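Local structure of beta-lactamase (Klebsiella pneumoniae, 6KBY) at residues L260-T263 with H264-Y267; T274-M278 with W279-P283; P60-E63 with N64-F67; S112-N115 with V116-T120; K14-D17 with T18-L22. The protein probably hydrolyses beta-lactam antibiotics to substituted beta-amino acids, as a class C enzyme that confers resistance, and binds adenosine monophosphate in its active-site pocket. All blocks are in the same frame, centred on the assembly; numbering follows the deposited sequence.

Interaction 1 of 5, residues L260-T263 with H264-Y267; sequences LTAT and HTGY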
loop_
_atom_site.group_PDB
_atom_site.type_symbol
_atom_site.label_atom_id
_atom_site.label_comp_id
_atom_site.label_asym_id
_atom_site.label_seq_id
_atom_site.Cartn_x
_atom_site.Cartn_y
_atom_site.Cartn_z
ATOM N N LEU A 260 0.273 9.851 9.746
ATOM C CA LEU A 260 1.184 9.092 8.892
ATOM C C LEU A 260 2.165 8.288 9.730
ATOM O O LEU A 260 2.324 7.074 9.547
ATOM C CB LEU A 260 1.954 10.049 7.987
ATOM C CG LEU A 260 1.155 10.696 6.856
ATOM C CD1 LEU A 260 1.870 11.964 6.399
ATOM C CD2 LEU A 260 0.979 9.713 5.701
ATOM N N THR A 261 2.837 8.960 10.657
ATOM C CA THR A 261 3.858 8.296 11.452
ATOM C C THR A 261 3.262 7.163 12.268
ATOM O O THR A 261 3.851 6.083 12.364
ATOM C CB THR A 261 4.531 9.338 12.342
ATOM O OG1 THR A 261 5.201 10.283 11.500
ATOM C CG2 THR A 261 5.526 8.696 13.312
ATOM N N ALA A 262 2.075 7.379 12.839
ATOM C CA ALA A 262 1.480 6.370 13.707
ATOM C C ALA A 262 1.096 5.101 12.961
ATOM O O ALA A 262 0.952 4.051 13.600
ATOM C CB ALA A 262 0.269 6.932 14.460
ATOM N N THR A 263 0.923 5.154 11.634
ATOM C CA THR A 263 0.654 3.909 10.913
ATOM C C THR A 263 1.830 2.950 10.978
ATOM O O THR A 263 1.653 1.761 10.682
ATOM C CB THR A 263 0.289 4.114 9.436
ATOM O OG1 THR A 263 1.402 4.665 8.723
ATOM C CG2 THR A 263 -0.949 4.981 9.255
ATOM N N HIS A 264 3.025 3.447 11.314
ATOM C CA HIS A 264 4.213 2.611 11.410
ATOM C C HIS A 264 4.348 1.924 12.764
ATOM O O HIS A 264 5.355 1.246 12.987
ATOM C CB HIS A 264 5.495 3.427 11.199
ATOM C CG HIS A 264 5.483 4.358 10.021
ATOM N ND1 HIS A 264 6.505 5.255 9.808
ATOM C CD2 HIS A 264 4.601 4.546 9.009
ATOM C CE1 HIS A 264 6.253 5.963 8.722
ATOM N NE2 HIS A 264 5.107 5.551 8.215
ATOM N N THR A 265 3.385 2.099 13.670
ATOM C CA THR A 265 3.432 1.435 14.964
ATOM C C THR A 265 3.353 -0.069 14.747
ATOM O O THR A 265 2.534 -0.545 13.958
ATOM C CB THR A 265 2.241 1.899 15.806
ATOM O OG1 THR A 265 2.278 3.327 15.914
ATOM C CG2 THR A 265 2.290 1.298 17.193
ATOM N N GLY A 266 4.221 -0.817 15.429
ATOM C CA GLY A 266 4.265 -2.264 15.287
ATOM C C GLY A 266 3.357 -2.963 16.277
ATOM O O GLY A 266 3.500 -2.798 17.493
ATOM N N TYR A 267 2.412 -3.753 15.768
ATOM C CA TYR A 267 1.366 -4.343 16.593
ATOM C C TYR A 267 1.443 -5.854 16.718
ATOM O O TYR A 267 1.014 -6.394 17.745
ATOM C CB TYR A 267 -0.014 -3.965 16.045
ATOM C CG TYR A 267 -0.331 -2.495 16.145
ATOM C CD1 TYR A 267 -0.517 -1.896 17.379
ATOM C CD2 TYR A 267 -0.447 -1.705 15.005
ATOM C CE1 TYR A 267 -0.817 -0.557 17.482
ATOM C CE2 TYR A 267 -0.752 -0.357 15.096
ATOM C CZ TYR A 267 -0.933 0.211 16.339
ATOM O OH TYR A 267 -1.246 1.548 16.473
HETATM O O HOH W 1 -1.591 2.974 14.269
#
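Ala262 and Thr265 close a type I beta turn that takes the chain out of helix 255-262 and into strand 266-270 of the central antiparallel sheet. One backbone bond closes the turn: Thr265 N donates to Ala262 O over 3.1 Å, from well above the carbonyl plane. Just before it, His264 N donates to Thr261 O at 3.0 Å.

Hydroxyl bonds reinforce them. Thr265 OG1 gives its proton to the same Ala262 O at 2.8 Å, on the same face of that carbonyl as Thr265 N but lying nearer its plane. A chi1 of -57° sets OG1 beside its own backbone N, and this is what lets both donors of one residue converge on one oxygen. Thr263 OG1 curls back to Leu260 O, 2.7 Å away and in the carbonyl plane, so that oxygen also carries two donors, the other being Thr263 N.

A CH-pi contact ties down the histidine. The His264 imidazole folds back over the helix end with Thr261 CA above the middle of its face, 4.3 Å from the centroid. Its NE2 is hydrogen-bonded to Asn244 of helix 234-244 and Trp279 meets the ring edge-to-face, which together fix its rotation.

One water links the turn to the strand: it donates to Ala262 O and sits in the plane of the Tyr267 ring, 2.6 Å from Tyr267 OH.

Interaction 2 of 5, residues T274-M278 with W279-P283; sequences TQDLM and WEQLP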
loop_
_atom_site.group_PDB
_atom_site.type_symbol
_atom_site.label_atom_id
_atom_site.label_comp_id
_atom_site.label_asym_id
_atom_site.label_seq_id
_atom_site.Cartn_x
_atom_site.Cartn_y
_atom_site.Cartn_z
ATOM N N THR A 274 7.150 -7.485 11.097
ATOM C CA THR A 274 6.341 -6.758 12.057
ATOM C C THR A 274 5.188 -6.128 11.290
ATOM O O THR A 274 5.410 -5.398 10.310
ATOM C CB THR A 274 7.198 -5.699 12.737
ATOM O OG1 THR A 274 8.243 -6.352 13.473
ATOM C CG2 THR A 274 6.367 -4.818 13.667
ATOM N N GLN A 275 3.968 -6.476 11.690
ATOM C CA GLN A 275 2.765 -5.941 11.071
ATOM C C GLN A 275 2.399 -4.639 11.773
ATOM O O GLN A 275 2.102 -4.636 12.977
ATOM C CB GLN A 275 1.624 -6.949 11.177
ATOM C CG GLN A 275 0.314 -6.439 10.600
ATOM C CD GLN A 275 0.382 -6.247 9.103
ATOM O OE1 GLN A 275 0.583 -7.204 8.346
ATOM N NE2 GLN A 275 0.225 -5.005 8.661
ATOM N N ASP A 276 2.459 -3.537 11.023
ATOM C CA ASP A 276 2.023 -2.227 11.485
ATOM C C ASP A 276 0.555 -2.039 11.087
ATOM O O ASP A 276 -0.154 -3.018 10.839
ATOM C CB ASP A 276 2.909 -1.122 10.895
ATOM C CG ASP A 276 4.410 -1.330 11.119
ATOM O OD1 ASP A 276 4.862 -2.127 11.971
ATOM O OD2 ASP A 276 5.153 -0.631 10.376
ATOM N N LEU A 277 0.076 -0.799 11.007
ATOM C CA LEU A 277 -1.282 -0.554 10.523
ATOM C C LEU A 277 -1.175 -0.562 9.001
ATOM O O LEU A 277 -0.805 0.434 8.363
ATOM C CB LEU A 277 -1.847 0.756 11.063
ATOM C CG LEU A 277 -3.374 0.754 11.191
ATOM C CD1 LEU A 277 -3.840 -0.196 12.291
ATOM C CD2 LEU A 277 -3.915 2.157 11.430
ATOM N N MET A 278 -1.457 -1.738 8.425
ATOM C CA MET A 278 -1.303 -2.060 7.004
ATOM C C MET A 278 0.141 -2.093 6.499
ATOM O O MET A 278 0.513 -3.049 5.810
ATOM C CB MET A 278 -2.225 -1.227 6.107
ATOM C CG MET A 278 -3.695 -1.563 6.328
ATOM S SD MET A 278 -4.071 -3.241 5.795
ATOM C CE MET A 278 -5.438 -3.650 6.883
ATOM N N TRP A 279 0.967 -1.089 6.810
ATOM C CA TRP A 279 2.388 -1.195 6.489
ATOM C C TRP A 279 2.985 -2.423 7.166
ATOM O O TRP A 279 2.513 -2.869 8.216
ATOM C CB TRP A 279 3.156 0.045 6.950
ATOM C CG TRP A 279 2.843 1.285 6.200
ATOM C CD1 TRP A 279 2.130 2.351 6.653
ATOM C CD2 TRP A 279 3.253 1.608 4.867
ATOM N NE1 TRP A 279 2.064 3.319 5.683
ATOM C CE2 TRP A 279 2.748 2.887 4.577
ATOM C CE3 TRP A 279 3.998 0.938 3.888
ATOM C CZ2 TRP A 279 2.965 3.513 3.350
ATOM C CZ3 TRP A 279 4.215 1.563 2.667
ATOM C CH2 TRP A 279 3.693 2.832 2.408
ATOM N N GLU A 280 4.037 -2.962 6.553
ATOM C CA GLU A 280 4.783 -4.094 7.076
ATOM C C GLU A 280 6.244 -3.687 7.148
ATOM O O GLU A 280 6.729 -2.960 6.275
ATOM C CB GLU A 280 4.626 -5.298 6.141
ATOM C CG GLU A 280 3.169 -5.693 5.936
ATOM C CD GLU A 280 2.940 -6.554 4.706
ATOM O OE1 GLU A 280 3.931 -6.979 4.066
ATOM O OE2 GLU A 280 1.759 -6.799 4.369
ATOM N N GLN A 281 6.960 -4.150 8.169
ATOM C CA GLN A 281 8.345 -3.729 8.310
ATOM C C GLN A 281 9.213 -4.873 8.804
ATOM O O GLN A 281 8.733 -5.862 9.369
ATOM C CB GLN A 281 8.491 -2.515 9.231
ATOM C CG GLN A 281 8.263 -2.837 10.686
ATOM C CD GLN A 281 8.220 -1.595 11.559
ATOM O OE1 GLN A 281 7.716 -0.552 11.148
ATOM N NE2 GLN A 281 8.744 -1.707 12.777
ATOM N N LEU A 282 10.513 -4.702 8.592
ATOM C CA LEU A 282 11.532 -5.604 9.094
ATOM C C LEU A 282 12.678 -4.770 9.642
ATOM O O LEU A 282 12.920 -3.659 9.157
ATOM C CB LEU A 282 12.081 -6.502 7.978
ATOM C CG LEU A 282 11.108 -7.512 7.370
ATOM C CD1 LEU A 282 10.301 -6.884 6.236
ATOM C CD2 LEU A 282 11.860 -8.730 6.874
ATOM N N PRO A 283 13.402 -5.277 10.638
ATOM C CA PRO A 283 14.575 -4.540 11.131
ATOM C C PRO A 283 15.593 -4.285 10.024
ATOM O O PRO A 283 15.800 -5.113 9.137
ATOM C CB PRO A 283 15.143 -5.463 12.214
ATOM C CG PRO A 283 13.957 -6.224 12.700
ATOM C CD PRO A 283 13.082 -6.436 11.490
HETATM O O HOH W 2 -0.544 -5.378 4.920
#
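Thr274 and Gln281 form the hydrogen-bonded pair of the beta hairpin made by strands 273-275 and 280-283. Thr274 N reaches Gln281 O at 2.9 Å in a nearly straight bond, and Gln281 N returns a less straight bond of the same length to Thr274 O, in the plane of that carbonyl. On the face they share, the two side chains run alongside each other, with Thr274 CB 3.7 Å from Gln281 CG. Gln275 and Glu280 follow as the non-hydrogen-bonded pair, pointing to the other face.

The connection between the strands is tight. Asp276 N donates to Trp279 O at 2.9 Å. Inside that closure Met278 takes a positive phi of 67°, making a classic gamma turn whose bond from Trp279 N to Leu277 O is weak.

Gln275 braces this connection from the side. Its chain is bent at chi2 (67°), which swings the amide back over the loop; NE2 then donates to Asp276 O at 3.0 Å, with the acceptor lying in the amide plane, and weakly to Met278 O. The Glu280 carboxylate stands almost perpendicular to that amide.

Further out, Arg154 binds both groups, as a salt bridge to Glu280 OE2 and a hydrogen bond to Gln275 OE1, which helps fix how each is turned. Met278 packs on Lys74 of the AMP pocket and on helix 158-171, while Phe334 meets the Trp279 indole edge-to-face. Between loop and strand, a water donates to Met278 O at 2.7 Å and to Glu280 OE2 at 2.8 Å.

Interaction 3 of 5, residues P60-E63 with N64-F67; sequences PVTE and NTLF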
loop_
_atom_site.group_PDB
_atom_site.type_symbol
_atom_site.label_atom_id
_atom_site.label_comp_id
_atom_site.label_asym_id
_atom_site.label_seq_id
_atom_site.Cartn_x
_atom_site.Cartn_y
_atom_site.Cartn_z
ATOM N N PRO A 60 3.499 6.733 -24.407
ATOM C CA PRO A 60 4.639 6.515 -23.512
ATOM C C PRO A 60 4.268 6.788 -22.061
ATOM O O PRO A 60 3.351 7.550 -21.757
ATOM C CB PRO A 60 5.652 7.556 -23.996
ATOM C CG PRO A 60 4.793 8.679 -24.488
ATOM C CD PRO A 60 3.598 8.017 -25.126
ATOM N N VAL A 61 5.011 6.147 -21.156
ATOM C CA VAL A 61 4.990 6.557 -19.757
ATOM C C VAL A 61 5.632 7.932 -19.659
ATOM O O VAL A 61 6.713 8.170 -20.216
ATOM C CB VAL A 61 5.738 5.537 -18.880
ATOM C CG1 VAL A 61 5.760 5.989 -17.416
ATOM C CG2 VAL A 61 5.114 4.158 -18.996
ATOM N N THR A 62 4.953 8.855 -18.981
ATOM C CA THR A 62 5.438 10.207 -18.746
ATOM C C THR A 62 5.329 10.500 -17.257
ATOM O O THR A 62 4.842 9.680 -16.473
ATOM C CB THR A 62 4.595 11.250 -19.491
ATOM O OG1 THR A 62 3.352 11.429 -18.798
ATOM C CG2 THR A 62 4.326 10.826 -20.931
ATOM N N GLU A 63 5.741 11.706 -16.872
ATOM C CA GLU A 63 5.602 12.144 -15.489
ATOM C C GLU A 63 4.152 12.139 -15.015
ATOM O O GLU A 63 3.909 12.135 -13.802
ATOM C CB GLU A 63 6.173 13.552 -15.333
ATOM C CG GLU A 63 5.410 14.606 -16.120
ATOM C CD GLU A 63 5.980 15.997 -15.941
ATOM O OE1 GLU A 63 6.040 16.749 -16.938
ATOM O OE2 GLU A 63 6.369 16.338 -14.802
ATOM N N ASN A 64 3.190 12.150 -15.936
ATOM C CA ASN A 64 1.779 12.227 -15.583
ATOM C C ASN A 64 1.072 10.879 -15.591
ATOM O O ASN A 64 -0.117 10.818 -15.267
ATOM C CB ASN A 64 1.052 13.196 -16.520
ATOM C CG ASN A 64 1.590 14.602 -16.421
ATOM O OD1 ASN A 64 1.823 15.108 -15.328
ATOM N ND2 ASN A 64 1.807 15.236 -17.565
ATOM N N THR A 65 1.769 9.800 -15.935
ATOM C CA THR A 65 1.100 8.518 -16.107
ATOM C C THR A 65 0.576 7.996 -14.779
ATOM O O THR A 65 1.312 7.927 -13.788
ATOM C CB THR A 65 2.056 7.492 -16.708
ATOM O OG1 THR A 65 2.508 7.952 -17.986
ATOM C CG2 THR A 65 1.361 6.143 -16.869
ATOM N N LEU A 66 -0.692 7.598 -14.782
ATOM C CA LEU A 66 -1.354 6.999 -13.636
ATOM C C LEU A 66 -1.298 5.484 -13.766
ATOM O O LEU A 66 -1.641 4.926 -14.818
ATOM C CB LEU A 66 -2.817 7.445 -13.578
ATOM C CG LEU A 66 -3.032 8.946 -13.395
ATOM C CD1 LEU A 66 -4.448 9.334 -13.780
ATOM C CD2 LEU A 66 -2.742 9.354 -11.964
ATOM N N PHE A 67 -0.872 4.826 -12.689
ATOM C CA PHE A 67 -0.863 3.378 -12.595
ATOM C C PHE A 67 -1.824 2.949 -11.494
ATOM O O PHE A 67 -1.970 3.637 -10.478
ATOM C CB PHE A 67 0.530 2.847 -12.209
ATOM C CG PHE A 67 1.606 3.069 -13.248
ATOM C CD1 PHE A 67 2.243 4.298 -13.372
ATOM C CD2 PHE A 67 2.027 2.021 -14.052
ATOM C CE1 PHE A 67 3.255 4.481 -14.309
ATOM C CE2 PHE A 67 3.034 2.199 -14.990
ATOM C CZ PHE A 67 3.650 3.430 -15.115
HETATM O O HOH W 3 1.088 8.113 -20.184
#
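The type I beta turn from Thr62 to Thr65 makes the bend in the loop joining strand 58-60 to strand 67-68, and the two threonines that bound it grip each other twice. Thr65 N donates to Thr62 O at 3.1 Å, coming in from above the carbonyl plane. In the other direction, Thr62 N donates to Thr65 OG1 at 2.8 Å in an almost linear bond (173°), so a side-chain oxygen, not a carbonyl, is the acceptor for this amide.

Thr62 adds an ST turn of its own. Its OG1, held between its backbone N and carbonyl carbon by a chi1 of 76°, faces forward along the chain and accepts from Asn64 N at 3.0 Å. A water donates to Pro60 O and lies 2.6 Å from Thr65 OG1, joining the incoming strand to the turn.

Outside the bend, Glu63 and Asn64 lie side by side and point the same way, their carboxylate and amide planes only 10° apart. Inside, Val61 is the apolar partner: CG1, anti to the backbone N, meets the edge of the Phe67 ring at CZ, 4.0 Å away. Backbone bonds from Val61 to Gly51 and from Leu66 to Asn204 and Ala206 hold both ends of the loop in the fold.

Thr65 is buried, and its hydroxyl oxygen finds polar partners in the amide of Thr62 and the bridging water; two of the three hydrogen bonds across the bend end on side-chain hydroxyl oxygens and one on a backbone carbonyl.

Interaction 4 of 5, residues S112-N115 with V116-T120; sequences SVLN and VGTHT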
loop_
_atom_site.group_PDB
_atom_site.type_symbol
_atom_site.label_atom_id
_atom_site.label_comp_id
_atom_site.label_asym_id
_atom_site.label_seq_id
_atom_site.Cartn_x
_atom_site.Cartn_y
_atom_site.Cartn_z
ATOM N N SER A 112 -11.436 -6.512 17.057
ATOM C CA SER A 112 -11.174 -5.093 17.250
ATOM C C SER A 112 -10.892 -4.398 15.921
ATOM O O SER A 112 -10.571 -5.025 14.906
ATOM C CB SER A 112 -9.999 -4.874 18.199
ATOM O OG SER A 112 -8.806 -5.334 17.588
ATOM N N VAL A 113 -11.006 -3.071 15.943
ATOM C CA VAL A 113 -10.548 -2.296 14.796
ATOM C C VAL A 113 -9.076 -2.586 14.513
ATOM O O VAL A 113 -8.665 -2.722 13.354
ATOM C CB VAL A 113 -10.836 -0.795 14.999
ATOM C CG1 VAL A 113 -10.371 0.018 13.806
ATOM C CG2 VAL A 113 -12.321 -0.573 15.235
ATOM N N LEU A 114 -8.268 -2.711 15.568
ATOM C CA LEU A 114 -6.862 -3.061 15.387
ATOM C C LEU A 114 -6.717 -4.379 14.638
ATOM O O LEU A 114 -5.857 -4.506 13.754
ATOM C CB LEU A 114 -6.159 -3.132 16.743
ATOM C CG LEU A 114 -4.635 -3.298 16.668
ATOM C CD1 LEU A 114 -3.972 -2.068 16.070
ATOM C CD2 LEU A 114 -4.041 -3.622 18.032
ATOM N N ASN A 115 -7.560 -5.364 14.963
ATOM C CA ASN A 115 -7.491 -6.643 14.256
ATOM C C ASN A 115 -7.693 -6.459 12.754
ATOM O O ASN A 115 -6.934 -7.003 11.947
ATOM C CB ASN A 115 -8.536 -7.633 14.782
ATOM C CG ASN A 115 -8.256 -8.173 16.193
ATOM O OD1 ASN A 115 -9.199 -8.380 16.961
ATOM N ND2 ASN A 115 -6.995 -8.462 16.510
ATOM N N VAL A 116 -8.726 -5.717 12.345
ATOM C CA VAL A 116 -8.903 -5.546 10.902
ATOM C C VAL A 116 -7.797 -4.689 10.298
ATOM O O VAL A 116 -7.480 -4.830 9.109
ATOM C CB VAL A 116 -10.318 -5.081 10.488
ATOM C CG1 VAL A 116 -11.358 -6.142 10.810
ATOM C CG2 VAL A 116 -10.688 -3.748 11.118
ATOM N N GLY A 117 -7.182 -3.806 11.089
ATOM C CA GLY A 117 -6.067 -3.006 10.601
ATOM C C GLY A 117 -4.734 -3.716 10.517
ATOM O O GLY A 117 -3.773 -3.136 9.997
ATOM N N THR A 118 -4.661 -4.951 11.018
ATOM C CA THR A 118 -3.423 -5.714 11.082
ATOM C C THR A 118 -3.584 -7.104 10.484
ATOM O O THR A 118 -2.703 -7.946 10.666
ATOM C CB THR A 118 -2.935 -5.832 12.534
ATOM O OG1 THR A 118 -3.955 -6.444 13.325
ATOM C CG2 THR A 118 -2.572 -4.460 13.119
ATOM N N HIS A 119 -4.697 -7.366 9.793
ATOM C CA HIS A 119 -4.970 -8.667 9.181
ATOM C C HIS A 119 -5.087 -9.781 10.211
ATOM O O HIS A 119 -4.816 -10.944 9.904
ATOM C CB HIS A 119 -3.951 -9.044 8.106
ATOM C CG HIS A 119 -3.775 -8.005 7.056
ATOM N ND1 HIS A 119 -4.794 -7.602 6.220
ATOM C CD2 HIS A 119 -2.678 -7.293 6.700
ATOM C CE1 HIS A 119 -4.327 -6.676 5.396
ATOM N NE2 HIS A 119 -3.048 -6.471 5.666
ATOM N N THR A 120 -5.520 -9.458 11.428
ATOM C CA THR A 120 -5.659 -10.476 12.462
ATOM C C THR A 120 -7.108 -10.760 12.849
ATOM O O THR A 120 -7.349 -11.419 13.866
ATOM C CB THR A 120 -4.799 -10.150 13.693
ATOM O OG1 THR A 120 -5.145 -8.857 14.214
ATOM C CG2 THR A 120 -3.312 -10.195 13.346
#
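Val116 N and Gly117 N donate to Ser112 O and Val113 O in the i to i+4 pattern of the short helix 113-117, after which the chain swings out through His119, whose phi is positive. At the start, Ser112 and Asn115 form a capping box: Asn115 N donates to Ser112 OG and Ser112 N to Asn115 OD1, both at 2.9 Å.

At the far end threonines bond the last carbonyls. Thr118 OG1 donates to Leu114 O at 2.7 Å; with chi1 at 58° the hydroxyl sits between its backbone N and carbonyl carbon, facing back down the helix. Asn115 O takes two amides from opposite faces of its plane, Thr120 N at 2.9 Å and Thr118 N at 3.2 Å.

Asn115 therefore works at both ends, with OD1 in the N-terminal box and ND2 reaching the exit. His119 turns away from the helix, and its ring meets that of Tyr156, an AMP-binding residue, with the planes at about 45°. Leu114 and Thr118 pack on Tyr267 of strand 266-270, Leu114 CD1 lying 4.0 Å from Thr118 CG2. Across the exit, Asn115 ND2 donates to Thr120 OG1 at 3.0 Å, the hydroxyl lying 19° out of the amide plane.

Interaction 5 of 5, residues K14-D17 with T18-L22; sequences KIKD and TVDDL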
loop_
_atom_site.group_PDB
_atom_site.type_symbol
_atom_site.label_atom_id
_atom_site.label_comp_id
_atom_site.label_asym_id
_atom_site.label_seq_id
_atom_site.Cartn_x
_atom_site.Cartn_y
_atom_site.Cartn_z
ATOM N N LYS A 14 24.816 8.306 -11.387
ATOM C CA LYS A 14 25.078 6.980 -10.847
ATOM C C LYS A 14 23.780 6.262 -10.511
ATOM O O LYS A 14 23.631 5.072 -10.804
ATOM C CB LYS A 14 25.982 7.087 -9.618
ATOM C CG LYS A 14 27.367 7.626 -9.933
ATOM C CD LYS A 14 28.187 7.879 -8.676
ATOM C CE LYS A 14 29.560 8.441 -9.036
ATOM N NZ LYS A 14 30.384 8.767 -7.836
ATOM N N ILE A 15 22.830 6.970 -9.897
ATOM C CA ILE A 15 21.550 6.357 -9.557
ATOM C C ILE A 15 20.802 5.942 -10.816
ATOM O O ILE A 15 20.266 4.829 -10.903
ATOM C CB ILE A 15 20.726 7.307 -8.665
ATOM C CG1 ILE A 15 21.445 7.522 -7.332
ATOM C CG2 ILE A 15 19.331 6.752 -8.446
ATOM C CD1 ILE A 15 20.845 8.618 -6.472
ATOM N N LYS A 16 20.776 6.814 -11.824
ATOM C CA LYS A 16 20.103 6.460 -13.069
ATOM C C LYS A 16 20.715 5.213 -13.690
ATOM O O LYS A 16 19.991 4.339 -14.177
ATOM C CB LYS A 16 20.140 7.629 -14.055
ATOM C CG LYS A 16 19.421 7.329 -15.363
ATOM C CD LYS A 16 19.362 8.549 -16.261
ATOM C CE LYS A 16 18.481 8.296 -17.473
ATOM N NZ LYS A 16 19.033 7.228 -18.356
ATOM N N ASP A 17 22.050 5.108 -13.679
ATOM C CA ASP A 17 22.698 3.918 -14.221
ATOM C C ASP A 17 22.274 2.672 -13.456
ATOM O O ASP A 17 21.969 1.633 -14.053
ATOM C CB ASP A 17 24.218 4.068 -14.163
ATOM C CG ASP A 17 24.753 5.107 -15.131
ATOM O OD1 ASP A 17 24.026 5.509 -16.063
ATOM O OD2 ASP A 17 25.923 5.513 -14.956
ATOM N N THR A 18 22.283 2.751 -12.127
ATOM C CA THR A 18 21.871 1.607 -11.319
ATOM C C THR A 18 20.445 1.194 -11.645
ATOM O O THR A 18 20.149 0.004 -11.815
ATOM C CB THR A 18 21.991 1.947 -9.836
ATOM O OG1 THR A 18 23.361 2.214 -9.531
ATOM C CG2 THR A 18 21.492 0.792 -8.974
ATOM N N VAL A 19 19.543 2.169 -11.724
ATOM C CA VAL A 19 18.134 1.862 -11.961
ATOM C C VAL A 19 17.928 1.331 -13.377
ATOM O O VAL A 19 17.312 0.278 -13.574
ATOM C CB VAL A 19 17.250 3.086 -11.653
ATOM C CG1 VAL A 19 15.784 2.780 -11.951
ATOM C CG2 VAL A 19 17.417 3.520 -10.200
ATOM N N ASP A 20 18.461 2.041 -14.382
ATOM C CA ASP A 20 18.345 1.592 -15.772
ATOM C C ASP A 20 18.835 0.159 -15.931
ATOM O O ASP A 20 18.204 -0.659 -16.611
ATOM C CB ASP A 20 19.201 2.476 -16.686
ATOM C CG ASP A 20 18.610 3.846 -16.958
ATOM O OD1 ASP A 20 17.467 4.138 -16.561
ATOM O OD2 ASP A 20 19.321 4.640 -17.622
ATOM N N ASP A 21 19.987 -0.153 -15.330
ATOM C CA ASP A 21 20.611 -1.457 -15.514
ATOM C C ASP A 21 19.793 -2.590 -14.921
ATOM O O ASP A 21 19.956 -3.738 -15.347
ATOM C CB ASP A 21 22.019 -1.474 -14.921
ATOM C CG ASP A 21 23.021 -0.688 -15.753
ATOM O OD1 ASP A 21 22.652 -0.189 -16.838
ATOM O OD2 ASP A 21 24.183 -0.567 -15.310
ATOM N N LEU A 22 18.944 -2.302 -13.932
ATOM C CA LEU A 22 18.048 -3.310 -13.378
ATOM C C LEU A 22 16.685 -3.313 -14.061
ATOM O O LEU A 22 16.109 -4.384 -14.285
ATOM C CB LEU A 22 17.862 -3.085 -11.876
ATOM C CG LEU A 22 19.128 -3.338 -11.060
ATOM C CD1 LEU A 22 19.016 -2.729 -9.671
ATOM C CD2 LEU A 22 19.401 -4.826 -10.956
HETATM O O HOH W 4 25.925 3.642 -10.356
HETATM O O HOH W 5 16.338 5.995 -18.174
HETATM O O HOH W 6 22.084 4.656 -17.733
#
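Lys16 sends CG anti to its backbone N (chi1 -179°), stays extended through CD and CE, and bends only at the last torsion (chi4 -64°), which drops NZ onto the carboxylate of Asp20 one turn on. The salt bridge is short: NZ lies 2.7 Å from Asp20 OD2, which receives it on its syn lone pair, on the side of the other oxygen. The lysine chain crosses the carboxylate at a slant, its CG also lying 3.5 Å from OD2.

Waters extend the pairing. One accepts from Lys16 NZ and donates to Asp20 OD1, an oxygen that is also hydrogen-bonded to Tyr50 OH of strand 44-50. Another donates to Asp17 OD1 and Asp20 OD2, bridging these two oxygens, which are 5.0 Å apart; the nearby ammonium probably eases that like-charge approach.

All this sits on a flank of helix 11-30 beside strand 44-50, near the N-terminus, where regular i to i+4 backbone bonds such as Val19 N to Ile15 O (2.9 Å) set the spacing. The buried side carries Ile15 and Val19, whose CG2 methyls meet at 4.1 Å and face strands 44-50 and 34-41. On the flank by Thr18, a third water donates to Lys14 O and lies 3.0 Å from Thr18 OG1.

Overall arrangement
Interactions 1, 2 and 4 form one connected cluster, which interactions 2 and 4 bring close to the AMP pocket. Interaction 1 lies against interaction 2, their centres 8 Å apart, with strands 266-270 and 273-275 adjacent in the sheet and Tyr267 N 2.9 Å from Gln275 O. Interaction 4 packs against the same hairpin: Met278 N lies 3.1 Å from Gly117 O, and Leu114 CD1 packs 3.7 Å from Tyr267 CG. The side chains of Glu280 and His119 each come within about 8 Å of the bound AMP. Interaction 3 lies across the chain's centre from this cluster, with Phe67 about 12 Å from AMP, while interaction 5 stands away from the site, its centre 39 Å from that of interaction 4.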